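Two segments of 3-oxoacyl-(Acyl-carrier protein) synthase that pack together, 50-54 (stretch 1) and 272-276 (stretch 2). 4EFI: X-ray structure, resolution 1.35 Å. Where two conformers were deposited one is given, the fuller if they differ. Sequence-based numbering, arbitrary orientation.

Stretch 1 (50-54) KMIGV
Stretch 2 (272-276) ANLFM

The end of one helix meets the beginning of another here, and two backbone hydrogen bonds tie them together. The stronger runs from L274 N to I52 O, 2.9 Å long with an N-H...O angle of 154°. The second, from F275 N to M51 O, is 3.0 Å long but weak, its angle being only 135°. The logic is that of helix termini: amides in the first turn of a helix lack a carbonyl one turn earlier to bond to, and carbonyls in the last turn lack a following amide. L274 and F275 open one helix, M51 and I52 close the other, and each pair offers what the other pair can use. Both bonds are made by main-chain atoms, but the close approach beside them depends on the absence of a side chain at G53.

A third bond, within the second stretch, completes the helix start. N273 is the N-cap residue, in an extended conformation (phi/psi -176/155), and its OD1 accepts from M276 N at 2.9 Å and 168°. Asparagine suits the place because its short side chain, with chi1 at 68° (p) and chi2 at 79°, brings an acceptor back over the first turn. From L274 onward the backbone is helical, with phi/psi of -66/-39, -55/-51 and -61/-44.

In the first stretch, K50 and M51 are helical at -58/-49 and -67/-42, and I52 loosens slightly to -85/-24. G53 then leaves the helix with positive phi, at 88/12, before V54 becomes more extended at -102/110. The register is antiparallel in sense: M51 CA lies 5.4 Å from F275 CA, and I52 CA lies 4.6 Å from N273 CA.

G53 is required twice over. At these backbone angles a CB would be jammed against the preceding carbonyl oxygen, and an ideal CB would also point toward the second stretch and come within 2.7 Å of L274 CB, a clash. With hydrogen in its place, G53 CA can sit 3.9 Å from L274 CB.

Packing around this polar center is modest, with 221 Å² buried in all, both sides summed. L274, with chi1 t and chi2 p, directs its CA-to-CB bond toward the first stretch, and its CB lies 3.7 Å from M51 O, so its aliphatic carbon helps cover the bonded carbonyl. N273 also points toward the first stretch; its CB meets I52 CG2 at 4.0 Å. I52 itself, with chi1 p and chi2 t, points away overall, yet its branched side chain still supplies that methyl group to the contact.

M51 is modelled only to CB, which points sideways, so its contribution is seen chiefly through the backbone. F275 starts sideways and, with chi1 t and chi2 81°, carries its ring away from the first stretch. K50 points away and is exposed, its chain kinked at chi2 (t, p, t, t). A272, V54 and M276 make no contact across the pair; V54 and M276 are buried by atoms elsewhere in the structure.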

# COMPACT_ATOMS: atom_id res chain seq x y z
N LYS A 50 17.67 3.03 13.25
CA LYS A 50 17.55 4.48 13.44
C LYS A 50 17.13 5.14 12.13
O LYS A 50 16.21 5.94 12.11
CB LYS A 50 18.87 5.09 13.93
CG LYS A 50 18.86 6.61 14.05
CD LYS A 50 17.91 7.06 15.16
CE LYS A 50 17.85 8.58 15.25
NZ LYS A 50 17.06 9.04 16.45
N MET A 51 17.83 4.80 11.05
CA MET A 51 17.55 5.39 9.73
C MET A 51 16.19 4.96 9.17
O MET A 51 15.45 5.77 8.63
CB MET A 51 18.62 4.97 8.73
N ILE A 52 15.85 3.69 9.31
CA ILE A 52 14.62 3.23 8.69
C ILE A 52 13.42 3.50 9.58
O ILE A 52 12.30 3.61 9.09
CB ILE A 52 14.72 1.77 8.17
CG1 ILE A 52 14.95 0.78 9.29
CG2 ILE A 52 15.84 1.65 7.14
CD1 ILE A 52 14.95 -0.67 8.77
N GLY A 53 13.64 3.63 10.90
CA GLY A 53 12.58 4.04 11.81
C GLY A 53 11.70 2.93 12.39
O GLY A 53 10.67 3.20 12.98
N VAL A 54 12.12 1.67 12.22
CA VAL A 54 11.32 0.45 12.54
C VAL A 54 11.70 -0.26 13.87
O VAL A 54 12.80 -0.87 13.94
CB VAL A 54 11.45 -0.63 11.42
CG1 VAL A 54 10.49 -1.80 11.64
CG2 VAL A 54 11.21 -0.04 10.02
N ALA A 272 8.11 3.95 3.06
CA ALA A 272 9.25 3.29 2.47
C ALA A 272 10.37 3.05 3.48
O ALA A 272 10.91 1.94 3.58
CB ALA A 272 9.78 4.11 1.29
N ASN A 273 10.73 4.12 4.18
CA ASN A 273 11.65 4.13 5.32
C ASN A 273 11.67 5.56 5.84
O ASN A 273 11.39 6.51 5.10
CB ASN A 273 13.05 3.61 4.97
CG ASN A 273 13.80 4.53 4.03
OD1 ASN A 273 14.34 5.54 4.45
ND2 ASN A 273 13.90 4.13 2.78
N LEU A 274 12.00 5.74 7.11
CA LEU A 274 11.83 7.05 7.73
C LEU A 274 12.77 8.10 7.13
O LEU A 274 12.37 9.23 6.93
CB LEU A 274 12.01 6.94 9.25
CG LEU A 274 11.74 8.24 10.02
CD1 LEU A 274 10.33 8.76 9.79
CD2 LEU A 274 11.96 8.00 11.51
N PHE A 275 13.99 7.71 6.83
CA PHE A 275 14.98 8.60 6.22
C PHE A 275 14.40 9.20 4.93
O PHE A 275 14.42 10.43 4.74
CB PHE A 275 16.27 7.81 5.94
CG PHE A 275 17.40 8.61 5.34
CD1 PHE A 275 18.21 9.40 6.13
CD2 PHE A 275 17.66 8.54 3.98
CE1 PHE A 275 19.25 10.12 5.58
CE2 PHE A 275 18.71 9.26 3.42
CZ PHE A 275 19.50 10.04 4.22
N MET A 276 13.88 8.35 4.06
CA MET A 276 13.24 8.80 2.83
C MET A 276 12.03 9.70 3.08
O MET A 276 11.85 10.70 2.39
CB MET A 276 12.78 7.62 2.00
CG MET A 276 12.02 8.10 0.79
SD MET A 276 13.06 9.11 -0.26
CE MET A 276 13.81 7.71 -1.02